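Local coordinates for GntR family transcriptional regulator (Streptococcus agalactiae, PDB 7B5U), which binds c-di-AMP through this RCK_C effector domain of BusR, a probable DNA-binding transcriptional regulator of the GntR family, at residues E7-E12 against G56-F61; V35-E40 against P49-E54; E12-L17 against T73-R78. All blocks are in the same frame, centred on the assembly; numbering follows the deposited sequence. Where two conformers were deposited one is given.

Interaction 1: residues E7-E12 against G56-F61; sequences EIIVSE and GDHIFF
Gly56, which has positive phi, opens the segment 56-61 by giving its N-H to Val10 O over 2.8 Å; the donor stands above the carbonyl plane, and Val10 is the centre of an inverse gamma turn. Asp57 O then takes the N-H of Val10 nearly along its C=O axis, while its carboxylate turns away to His39 and to the backbone of Glu54. His58 forms a non-hydrogen-bonded pair with Ile9. Its ND1 donates to Glu7 OE1 over 2.6 Å, almost straight at 172° and in the ring plane, using the anti lone pair of the carboxylate. Ile9 CG1 covers one face of the same imidazole in a CH-pi contact, 3.6 Å from the ring centroid. Ile59 pairs with Ile8 through two backbone bonds, Ile8 N to Ile59 O (3.0 Å) and Ile59 N to Ile8 O (2.8 Å); their side chains lie on the face opposite that of His58, and Ile59 CD1 meets Val10 CG1 next to Phe75. Phe60 offers a ring face to Glu7, whose fully extended chain (chi1 -178°) runs alongside it with CG 4.0 Å from the centroid. Phe61 turns a ring edge to Ile8 CG2. The antiparallel pairing thus has an apolar face toward helix 65-74 and a mixed one, of Glu7, Ile9, His58 and Phe60, where the short, straight bond to a carboxylate probably stabilises a protonated His58.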
loop_
_atom_site.group_PDB
_atom_site.type_symbol
_atom_site.label_atom_id
_atom_site.label_comp_id
_atom_site.label_asym_id
_atom_site.label_seq_id
_atom_site.Cartn_x
_atom_site.Cartn_y
_atom_site.Cartn_z
ATOM N N GLU A 7 0.960 -9.056 9.150
ATOM C CA GLU A 7 0.149 -10.107 8.547
ATOM C C GLU A 7 -1.021 -10.383 9.476
ATOM O O GLU A 7 -0.813 -10.637 10.668
ATOM C CB GLU A 7 0.978 -11.388 8.364
ATOM C CG GLU A 7 0.220 -12.531 7.696
ATOM C CD GLU A 7 1.056 -13.791 7.522
ATOM O OE1 GLU A 7 0.516 -14.790 6.997
ATOM O OE2 GLU A 7 2.248 -13.794 7.902
ATOM N N ILE A 8 -2.243 -10.320 8.953
ATOM C CA ILE A 8 -3.414 -10.753 9.706
ATOM C C ILE A 8 -4.186 -11.781 8.894
ATOM O O ILE A 8 -4.291 -11.677 7.667
ATOM C CB ILE A 8 -4.337 -9.593 10.140
ATOM C CG1 ILE A 8 -4.880 -8.826 8.932
ATOM C CG2 ILE A 8 -3.635 -8.680 11.133
ATOM C CD1 ILE A 8 -5.970 -7.832 9.304
ATOM N N ILE A 9 -4.716 -12.784 9.586
ATOM C CA ILE A 9 -5.587 -13.787 8.985
ATOM C C ILE A 9 -7.019 -13.407 9.344
ATOM O O ILE A 9 -7.384 -13.392 10.525
ATOM C CB ILE A 9 -5.258 -15.200 9.500
ATOM C CG1 ILE A 9 -3.793 -15.568 9.226
ATOM C CG2 ILE A 9 -6.225 -16.211 8.876
ATOM C CD1 ILE A 9 -3.341 -16.831 9.945
ATOM N N VAL A 10 -7.830 -13.082 8.338
ATOM C CA VAL A 10 -9.195 -12.623 8.589
ATOM C C VAL A 10 -10.133 -13.818 8.726
ATOM O O VAL A 10 -10.970 -14.104 7.857
ATOM C CB VAL A 10 -9.648 -11.543 7.580
ATOM C CG1 VAL A 10 -8.850 -10.267 7.802
ATOM C CG2 VAL A 10 -9.497 -12.008 6.120
ATOM N N SER A 11 -9.993 -14.519 9.843
ATOM C CA SER A 11 -10.692 -15.773 10.075
ATOM C C SER A 11 -12.034 -15.601 10.775
ATOM O O SER A 11 -12.810 -16.563 10.831
ATOM C CB SER A 11 -9.801 -16.717 10.884
ATOM O OG SER A 11 -9.396 -16.103 12.092
ATOM N N GLU A 12 -12.334 -14.424 11.304
ATOM C CA GLU A 12 -13.585 -14.202 12.017
ATOM C C GLU A 12 -14.629 -13.619 11.069
ATOM O O GLU A 12 -14.307 -13.028 10.038
ATOM C CB GLU A 12 -13.356 -13.258 13.198
ATOM C CG GLU A 12 -12.397 -13.823 14.246
ATOM C CD GLU A 12 -13.041 -14.843 15.181
ATOM O OE1 GLU A 12 -14.284 -14.963 15.199
ATOM O OE2 GLU A 12 -12.293 -15.525 15.914
ATOM N N GLY A 56 -10.638 -16.052 5.813
ATOM C CA GLY A 56 -9.482 -16.918 5.813
ATOM C C GLY A 56 -8.286 -16.374 5.066
ATOM O O GLY A 56 -7.185 -16.933 5.194
ATOM N N ASP A 57 -8.454 -15.304 4.299
ATOM C CA ASP A 57 -7.319 -14.734 3.590
ATOM C C ASP A 57 -6.306 -14.153 4.577
ATOM O O ASP A 57 -6.633 -13.788 5.709
ATOM C CB ASP A 57 -7.785 -13.607 2.669
ATOM C CG ASP A 57 -8.539 -14.103 1.452
ATOM O OD1 ASP A 57 -8.637 -15.329 1.245
ATOM O OD2 ASP A 57 -9.024 -13.247 0.677
ATOM N N HIS A 58 -5.055 -14.054 4.125
ATOM C CA HIS A 58 -4.028 -13.335 4.867
ATOM C C HIS A 58 -3.835 -11.978 4.209
ATOM O O HIS A 58 -3.625 -11.896 2.991
ATOM C CB HIS A 58 -2.695 -14.083 4.862
ATOM C CG HIS A 58 -2.745 -15.454 5.458
ATOM N ND1 HIS A 58 -1.713 -15.954 6.223
ATOM C CD2 HIS A 58 -3.679 -16.436 5.399
ATOM C CE1 HIS A 58 -2.009 -17.182 6.611
ATOM N NE2 HIS A 58 -3.199 -17.498 6.128
ATOM N N ILE A 59 -3.918 -10.914 5.004
ATOM C CA ILE A 59 -3.699 -9.550 4.533
ATOM C C ILE A 59 -2.338 -9.101 5.045
ATOM O O ILE A 59 -2.082 -9.126 6.255
ATOM C CB ILE A 59 -4.784 -8.582 5.030
ATOM C CG1 ILE A 59 -6.200 -9.082 4.740
ATOM C CG2 ILE A 59 -4.544 -7.169 4.474
ATOM C CD1 ILE A 59 -7.256 -8.138 5.269
ATOM N N PHE A 60 -1.476 -8.676 4.125
ATOM C CA PHE A 60 -0.161 -8.129 4.443
ATOM C C PHE A 60 -0.223 -6.622 4.226
ATOM O O PHE A 60 -0.642 -6.176 3.159
ATOM C CB PHE A 60 0.900 -8.752 3.526
ATOM C CG PHE A 60 1.081 -10.232 3.741
ATOM C CD1 PHE A 60 0.236 -11.145 3.130
ATOM C CD2 PHE A 60 2.094 -10.710 4.557
ATOM C CE1 PHE A 60 0.389 -12.511 3.347
ATOM C CE2 PHE A 60 2.250 -12.079 4.768
ATOM C CZ PHE A 60 1.398 -12.974 4.158
ATOM N N PHE A 61 0.188 -5.837 5.220
ATOM C CA PHE A 61 0.029 -4.391 5.131
ATOM C C PHE A 61 1.139 -3.687 5.900
ATOM O O PHE A 61 1.691 -4.233 6.861
ATOM C CB PHE A 61 -1.342 -3.930 5.648
ATOM C CG PHE A 61 -1.591 -4.258 7.095
ATOM C CD1 PHE A 61 -1.307 -3.340 8.085
ATOM C CD2 PHE A 61 -2.141 -5.484 7.462
ATOM C CE1 PHE A 61 -1.540 -3.641 9.428
ATOM C CE2 PHE A 61 -2.372 -5.783 8.795
ATOM C CZ PHE A 61 -2.086 -4.863 9.773
#

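Interaction 2: residues V35-E40 against P49-E54; sequences VAIEHE and PFSVIE. With 2BA ((2R,3R,3aS,5R,7aR,9R,10R,10aS,12R,14aR)-2,9-bis(6-amino-9H-purin-9-yl)octahydro-2H,7H-difuro[3,2-d:3',2'-j][1,3,7,9,2,8 ]tetraoxadiphosphacyclododecine-3,5,10,12-tetrol 5,12-dioxide), chain C.
The strand 35-39 and the weakly bonded strand around 52-53 approach without pairing: CA atoms come no nearer than 7.6 Å, between His39 and Glu54, and the contact is made by side chains. Val35 and Ala36 form a classic beta bulge opposite Phe60. Ile37 points at the segment 49-54 and carries the apolar part of the contact. Its CG1 lies beside the backbone N (chi1 -60°) and the chain extends from there, so that CD1 rests 3.7 Å from Ser51 CB and 4.3 Å from Ile53 CG1. Ser51 OG is bound to Pro47 O, leaving its methylene to face the isoleucine. His39, its ND1 bonded to Asp57 and its CG anti to the backbone N (chi1 176°), brings CE1 to 3.7 Å from Glu54 CG; the glutamate chain bends at chi2 and crosses the ring obliquely. At the far end Pro49 CG sits 3.3 Å from O2P1 of the c-di-AMP, which also hydrogen-bonds Asn25, His28 and Ile34 N of both subunits. With Ser51 OG and His39 ND1 engaged outside the contact, mainly dispersion joins the segments, and Pro49, packed on Trp27 of the second subunit, lines the c-di-AMP pocket at the dimer interface.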
loop_
_atom_site.group_PDB
_atom_site.type_symbol
_atom_site.label_atom_id
_atom_site.label_comp_id
_atom_site.label_asym_id
_atom_site.label_seq_id
_atom_site.Cartn_x
_atom_site.Cartn_y
_atom_site.Cartn_z
ATOM N N VAL A 35 -0.205 -4.489 0.964
ATOM C CA VAL A 35 0.806 -4.806 -0.040
ATOM C C VAL A 35 0.517 -6.113 -0.757
ATOM O O VAL A 35 0.963 -6.301 -1.889
ATOM C CB VAL A 35 2.232 -4.794 0.542
ATOM C CG1 VAL A 35 2.563 -3.424 1.041
ATOM C CG2 VAL A 35 2.406 -5.825 1.644
ATOM N N ALA A 36 -0.210 -7.022 -0.107
ATOM C CA ALA A 36 -0.530 -8.293 -0.738
ATOM C C ALA A 36 -1.704 -8.944 -0.022
ATOM O O ALA A 36 -1.926 -8.713 1.167
ATOM C CB ALA A 36 0.660 -9.257 -0.715
ATOM N N ILE A 37 -2.442 -9.769 -0.768
ATOM C CA ILE A 37 -3.459 -10.656 -0.219
ATOM C C ILE A 37 -3.054 -12.080 -0.554
ATOM O O ILE A 37 -2.702 -12.377 -1.703
ATOM C CB ILE A 37 -4.856 -10.373 -0.801
ATOM C CG1 ILE A 37 -5.295 -8.945 -0.507
ATOM C CG2 ILE A 37 -5.870 -11.378 -0.252
ATOM C CD1 ILE A 37 -6.441 -8.502 -1.374
ATOM N N GLU A 38 -3.128 -12.962 0.432
ATOM C CA GLU A 38 -2.974 -14.385 0.184
ATOM C C GLU A 38 -4.356 -15.013 0.256
ATOM O O GLU A 38 -5.054 -14.871 1.272
ATOM C CB GLU A 38 -2.044 -15.042 1.197
ATOM C CG GLU A 38 -1.750 -16.486 0.846
ATOM C CD GLU A 38 -0.971 -17.201 1.925
ATOM O OE1 GLU A 38 -0.551 -16.540 2.904
ATOM O OE2 GLU A 38 -0.774 -18.426 1.793
ATOM N N HIS A 39 -4.753 -15.690 -0.818
ATOM C CA HIS A 39 -6.080 -16.277 -0.943
ATOM C C HIS A 39 -5.909 -17.671 -1.521
ATOM O O HIS A 39 -5.323 -17.822 -2.597
ATOM C CB HIS A 39 -6.910 -15.413 -1.890
ATOM C CG HIS A 39 -8.264 -15.971 -2.180
ATOM N ND1 HIS A 39 -9.236 -16.108 -1.212
ATOM C CD2 HIS A 39 -8.807 -16.437 -3.330
ATOM C CE1 HIS A 39 -10.323 -16.625 -1.756
ATOM N NE2 HIS A 39 -10.088 -16.834 -3.038
ATOM N N GLU A 40 -6.391 -18.685 -0.807
ATOM C CA GLU A 40 -6.241 -20.068 -1.255
ATOM C C GLU A 40 -4.778 -20.401 -1.544
ATOM O O GLU A 40 -4.458 -21.142 -2.479
ATOM C CB GLU A 40 -7.140 -20.368 -2.461
ATOM C CG GLU A 40 -8.623 -20.105 -2.218
ATOM C CD GLU A 40 -9.438 -20.033 -3.505
ATOM O OE1 GLU A 40 -8.837 -19.971 -4.600
ATOM O OE2 GLU A 40 -10.684 -20.031 -3.418
ATOM N N PRO A 49 -7.777 -1.609 -5.914
ATOM C CA PRO A 49 -9.082 -1.435 -5.263
ATOM C C PRO A 49 -10.093 -2.517 -5.585
ATOM O O PRO A 49 -11.113 -2.608 -4.886
ATOM C CB PRO A 49 -9.556 -0.088 -5.822
ATOM C CG PRO A 49 -8.941 -0.044 -7.205
ATOM C CD PRO A 49 -7.576 -0.655 -7.013
ATOM N N PHE A 50 -9.867 -3.313 -6.625
ATOM C CA PHE A 50 -10.842 -4.303 -7.051
ATOM C C PHE A 50 -10.592 -5.680 -6.453
ATOM O O PHE A 50 -11.445 -6.565 -6.597
ATOM C CB PHE A 50 -10.896 -4.350 -8.576
ATOM C CG PHE A 50 -11.069 -2.997 -9.196
ATOM C CD1 PHE A 50 -12.151 -2.193 -8.848
ATOM C CD2 PHE A 50 -10.145 -2.510 -10.100
ATOM C CE1 PHE A 50 -12.312 -0.932 -9.409
ATOM C CE2 PHE A 50 -10.299 -1.252 -10.669
ATOM C CZ PHE A 50 -11.379 -0.461 -10.322
ATOM N N SER A 51 -9.458 -5.883 -5.788
ATOM C CA SER A 51 -9.207 -7.137 -5.095
ATOM C C SER A 51 -10.160 -7.275 -3.919
ATOM O O SER A 51 -10.434 -6.305 -3.205
ATOM C CB SER A 51 -7.757 -7.174 -4.617
ATOM O OG SER A 51 -6.862 -7.388 -5.697
ATOM N N VAL A 52 -10.684 -8.484 -3.728
ATOM C CA VAL A 52 -11.684 -8.763 -2.701
ATOM C C VAL A 52 -11.025 -9.477 -1.529
ATOM O O VAL A 52 -10.097 -10.274 -1.707
ATOM C CB VAL A 52 -12.840 -9.599 -3.290
ATOM C CG1 VAL A 52 -13.914 -9.903 -2.243
ATOM C CG2 VAL A 52 -13.459 -8.866 -4.466
ATOM N N ILE A 53 -11.476 -9.162 -0.324
ATOM C CA ILE A 53 -10.987 -9.825 0.874
ATOM C C ILE A 53 -12.031 -10.841 1.317
ATOM O O ILE A 53 -13.181 -10.490 1.599
ATOM C CB ILE A 53 -10.649 -8.814 1.977
ATOM C CG1 ILE A 53 -9.576 -7.844 1.478
ATOM C CG2 ILE A 53 -10.174 -9.536 3.230
ATOM C CD1 ILE A 53 -9.290 -6.705 2.430
ATOM N N GLU A 54 -11.628 -12.115 1.373
ATOM C CA GLU A 54 -12.517 -13.215 1.727
ATOM C C GLU A 54 -12.083 -13.856 3.036
ATOM O O GLU A 54 -10.930 -13.738 3.454
ATOM C CB GLU A 54 -12.498 -14.298 0.644
ATOM C CG GLU A 54 -12.507 -13.793 -0.788
ATOM C CD GLU A 54 -13.890 -13.474 -1.295
ATOM O OE1 GLU A 54 -14.804 -13.305 -0.458
ATOM O OE2 GLU A 54 -14.063 -13.398 -2.534
HETATM P P 2BA C . -7.198 6.768 -1.248
HETATM O O1P 2BA C . -6.266 6.285 -0.201
HETATM O O2P 2BA C . -7.884 8.072 -1.019
HETATM O "O5'" 2BA C . -6.380 6.778 -2.650
HETATM C "C5'" 2BA C . -6.957 7.385 -3.783
HETATM C "C4'" 2BA C . -6.118 6.947 -5.018
HETATM O "O4'" 2BA C . -4.881 7.427 -4.896
HETATM C "C3'" 2BA C . -6.032 5.406 -5.153
HETATM O "O3'" 2BA C . -7.125 4.967 -5.876
HETATM C "C2'" 2BA C . -4.647 5.270 -5.832
HETATM O "O2'" 2BA C . -4.772 5.375 -7.314
HETATM C "C1'" 2BA C . -3.903 6.262 -5.304
HETATM N N9 2BA C . -3.126 5.901 -4.124
HETATM C C8 2BA C . -3.429 6.266 -2.851
HETATM N N7 2BA C . -2.500 5.743 -2.028
HETATM C C5 2BA C . -1.644 5.047 -2.819
HETATM C C6 2BA C . -0.512 4.316 -2.578
HETATM N N6 2BA C . 0.050 4.103 -1.281
HETATM N N1 2BA C . 0.142 3.755 -3.595
HETATM C C2 2BA C . -0.311 3.875 -4.870
HETATM N N3 2BA C . -1.405 4.603 -5.147
HETATM C C4 2BA C . -2.037 5.157 -4.093
HETATM P P1 2BA C . -7.586 3.384 -5.838
HETATM O O1P1 2BA C . -6.427 2.474 -6.053
HETATM O O2P1 2BA C . -8.713 3.253 -6.804
HETATM O "O5'1" 2BA C . -8.084 3.156 -4.300
HETATM C "C5'1" 2BA C . -9.290 3.761 -3.876
HETATM C "C4'1" 2BA C . -9.331 3.646 -2.316
HETATM O "O4'1" 2BA C . -9.333 2.367 -1.953
HETATM C "C3'1" 2BA C . -8.100 4.327 -1.671
HETATM O "O3'1" 2BA C . -8.402 5.666 -1.491
HETATM C "C2'1" 2BA C . -7.951 3.465 -0.391
HETATM O "O2'1" 2BA C . -8.815 4.008 0.706
HETATM C "C1'1" 2BA C . -8.327 2.221 -0.753
HETATM N N91 2BA C . -7.258 1.349 -1.230
HETATM C C81 2BA C . -6.969 1.002 -2.511
HETATM N N71 2BA C . -5.883 0.209 -2.524
HETATM C C51 2BA C . -5.491 0.095 -1.233
HETATM C C61 2BA C . -4.452 -0.559 -0.593
HETATM N N61 2BA C . -3.506 -1.354 -1.313
HETATM N N11 2BA C . -4.340 -0.500 0.717
HETATM C C21 2BA C . -5.208 0.241 1.443
HETATM N N31 2BA C . -6.235 0.889 0.885
HETATM C C41 2BA C . -6.331 0.808 -0.454
#

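Interaction 3: residues E12-L17 against T73-R78; sequences EDSEHL and TYFNLR
The imidazole of His16 is covered on both faces: the phenol of Tyr74 lies against one in an offset stack, centroids 3.6 Å apart and planes at 8°, and Glu15 CG covers the opposite one. Tyr74 CZ lies over the centre of the imidazole, so the ring is sandwiched between a neighbour in sequence and the last turn of helix 65-74. Tyr74 reaches across with CG anti to its backbone N (chi1 -173°), while His16 CG stands beside its own N, and the two side chains cross at about a right angle. Next to the stack, His16 CB touches Phe75 CE2 at 3.8 Å. The loop is shaped from within: Ser14 OG accepts the N-H of His16 in an ST turn, and a type I turn runs from Ser14 to Leu17. Two waters bridge the segments. One donates to both Glu12 O and Phe75 O; the other lies 2.6 Å from Ser14 OG and donates to Tyr74 O. A direct bond joins Asn76 ND2 to Asp13 O (2.8 Å, 153°), close to the amide plane and in the plane of the carbonyl. Beside it, Glu12, bent at chi2, lays CG 3.6 Å from Leu77 CD2. Asp13 turns its own carboxylate away, to Gln55, and Leu24 of helix 21-24 touches the side chains of both His16 and Tyr74. Asn76, with positive phi, is the C-prime residue of a Schellman motif: its N-H returns to Thr73 O and that of Leu77 to Lys72 O. The arrangement is thus a Schellman-capped helix C-terminus whose last turn and cap are stitched to the 12-17 loop of the RCK_C domain by a ring stack, an amide-to-carbonyl hydrogen bond and two waters.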
loop_
_atom_site.group_PDB
_atom_site.type_symbol
_atom_site.label_atom_id
_atom_site.label_comp_id
_atom_site.label_asym_id
_atom_site.label_seq_id
_atom_site.Cartn_x
_atom_site.Cartn_y
_atom_site.Cartn_z
ATOM N N GLU A 12 -12.334 -14.424 11.304
ATOM C CA GLU A 12 -13.585 -14.202 12.017
ATOM C C GLU A 12 -14.629 -13.619 11.069
ATOM O O GLU A 12 -14.307 -13.028 10.038
ATOM C CB GLU A 12 -13.356 -13.258 13.198
ATOM C CG GLU A 12 -12.397 -13.823 14.246
ATOM C CD GLU A 12 -13.041 -14.843 15.181
ATOM O OE1 GLU A 12 -14.284 -14.963 15.199
ATOM O OE2 GLU A 12 -12.293 -15.525 15.914
ATOM N N ASP A 13 -15.897 -13.795 11.431
ATOM C CA ASP A 13 -16.971 -13.171 10.666
ATOM C C ASP A 13 -16.857 -11.653 10.754
ATOM O O ASP A 13 -16.470 -11.095 11.792
ATOM C CB ASP A 13 -18.332 -13.607 11.210
ATOM C CG ASP A 13 -18.584 -15.088 11.051
ATOM O OD1 ASP A 13 -18.035 -15.687 10.102
ATOM O OD2 ASP A 13 -19.363 -15.636 11.862
ATOM N N SER A 14 -17.186 -10.978 9.654
ATOM C CA SER A 14 -17.039 -9.533 9.594
ATOM C C SER A 14 -17.847 -8.992 8.431
ATOM O O SER A 14 -17.791 -9.539 7.328
ATOM C CB SER A 14 -15.571 -9.134 9.388
ATOM O OG SER A 14 -15.442 -7.747 9.101
ATOM N N GLU A 15 -18.534 -7.872 8.672
ATOM C CA GLU A 15 -19.239 -7.148 7.618
ATOM C C GLU A 15 -18.318 -6.733 6.478
ATOM O O GLU A 15 -18.800 -6.392 5.391
ATOM C CB GLU A 15 -19.865 -5.886 8.212
ATOM C CG GLU A 15 -18.804 -4.956 8.818
ATOM C CD GLU A 15 -19.347 -3.628 9.310
ATOM O OE1 GLU A 15 -19.968 -2.905 8.509
ATOM O OE2 GLU A 15 -19.133 -3.298 10.497
ATOM N N HIS A 16 -17.013 -6.709 6.705
ATOM C CA HIS A 16 -16.089 -6.260 5.680
ATOM C C HIS A 16 -15.688 -7.364 4.709
ATOM O O HIS A 16 -15.127 -7.061 3.652
ATOM C CB HIS A 16 -14.874 -5.613 6.345
ATOM C CG HIS A 16 -15.231 -4.503 7.282
ATOM N ND1 HIS A 16 -16.015 -3.432 6.914
ATOM C CD2 HIS A 16 -14.922 -4.306 8.587
ATOM C CE1 HIS A 16 -16.169 -2.623 7.948
ATOM N NE2 HIS A 16 -15.519 -3.137 8.974
ATOM N N LEU A 17 -15.995 -8.624 5.007
ATOM C CA LEU A 17 -15.601 -9.709 4.124
ATOM C C LEU A 17 -16.510 -9.763 2.906
ATOM O O LEU A 17 -17.681 -9.380 2.950
ATOM C CB LEU A 17 -15.599 -11.039 4.870
ATOM C CG LEU A 17 -14.604 -11.119 6.025
ATOM C CD1 LEU A 17 -14.814 -12.418 6.799
ATOM C CD2 LEU A 17 -13.181 -10.999 5.495
ATOM N N THR A 73 -9.046 -4.560 14.895
ATOM C CA THR A 73 -10.397 -4.221 15.333
ATOM C C THR A 73 -11.369 -4.217 14.164
ATOM O O THR A 73 -12.489 -4.735 14.264
ATOM C CB THR A 73 -10.374 -2.855 16.013
ATOM O OG1 THR A 73 -9.479 -2.905 17.129
ATOM C CG2 THR A 73 -11.752 -2.462 16.509
ATOM N N TYR A 74 -10.944 -3.632 13.051
ATOM C CA TYR A 74 -11.784 -3.493 11.874
ATOM C C TYR A 74 -12.257 -4.846 11.358
ATOM O O TYR A 74 -13.402 -4.973 10.903
ATOM C CB TYR A 74 -10.985 -2.740 10.811
ATOM C CG TYR A 74 -11.720 -2.343 9.561
ATOM C CD1 TYR A 74 -12.582 -1.259 9.555
ATOM C CD2 TYR A 74 -11.508 -3.024 8.372
ATOM C CE1 TYR A 74 -13.234 -0.873 8.396
ATOM C CE2 TYR A 74 -12.147 -2.644 7.210
ATOM C CZ TYR A 74 -13.006 -1.572 7.231
ATOM O OH TYR A 74 -13.645 -1.193 6.071
ATOM N N PHE A 75 -11.404 -5.871 11.418
ATOM C CA PHE A 75 -11.759 -7.197 10.931
ATOM C C PHE A 75 -12.233 -8.145 12.037
ATOM O O PHE A 75 -12.242 -9.367 11.835
ATOM C CB PHE A 75 -10.612 -7.795 10.118
ATOM C CG PHE A 75 -10.471 -7.192 8.748
ATOM C CD1 PHE A 75 -9.442 -6.323 8.455
ATOM C CD2 PHE A 75 -11.392 -7.482 7.758
ATOM C CE1 PHE A 75 -9.329 -5.768 7.184
ATOM C CE2 PHE A 75 -11.281 -6.940 6.493
ATOM C CZ PHE A 75 -10.250 -6.080 6.205
ATOM N N ASN A 76 -12.629 -7.609 13.196
ATOM C CA ASN A 76 -13.294 -8.405 14.232
ATOM C C ASN A 76 -12.357 -9.459 14.826
ATOM O O ASN A 76 -12.772 -10.575 15.135
ATOM C CB ASN A 76 -14.606 -9.035 13.733
ATOM C CG ASN A 76 -15.429 -9.621 14.861
ATOM O OD1 ASN A 76 -15.425 -9.100 15.985
ATOM N ND2 ASN A 76 -16.122 -10.724 14.584
ATOM N N LEU A 77 -11.091 -9.085 15.023
ATOM C CA LEU A 77 -10.069 -9.993 15.527
ATOM C C LEU A 77 -9.661 -9.691 16.969
ATOM O O LEU A 77 -8.596 -10.136 17.409
ATOM C CB LEU A 77 -8.846 -9.983 14.609
ATOM C CG LEU A 77 -9.071 -10.452 13.165
ATOM C CD1 LEU A 77 -7.815 -10.288 12.318
ATOM C CD2 LEU A 77 -9.520 -11.896 13.170
ATOM N N ARG A 78 -10.488 -8.974 17.729
ATOM C CA ARG A 78 -10.074 -8.552 19.067
ATOM C C ARG A 78 -10.156 -9.643 20.131
ATOM O O ARG A 78 -9.659 -9.424 21.242
ATOM C CB ARG A 78 -10.876 -7.329 19.516
ATOM C CG ARG A 78 -10.574 -6.065 18.734
ATOM C CD ARG A 78 -9.459 -5.257 19.355
ATOM N NE ARG A 78 -9.872 -4.616 20.600
ATOM C CZ ARG A 78 -9.030 -4.007 21.430
ATOM N NH1 ARG A 78 -7.738 -3.963 21.141
ATOM N NH2 ARG A 78 -9.475 -3.449 22.547
HETATM O O HOH W 1 -11.817 -11.699 10.236
HETATM O O HOH W 2 -15.835 -6.561 11.396
#

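All three contacts belong to one RCK_C domain. Interaction 1 is central: its centre is about 9 Å from that of interaction 2 and about 10 Å from that of interaction 3, which themselves lie about 15 Å apart. Interactions 1 and 2 both reach the four-stranded antiparallel sheet, interaction 2 through strand 33-39 only, since its strand 52-53 pairs with 19-20; Asp57 OD1 to His39 ND1 (2.6 Å) ties them. Interactions 1 and 3 share Glu12 and alternate along the chain, whereas interaction 2 falls wholly between the segments of either. Phe75 packs on Val10, Ile59 and Ile53, so one apolar core joins all three, linking the capped helix to the segment that reaches c-di-AMP.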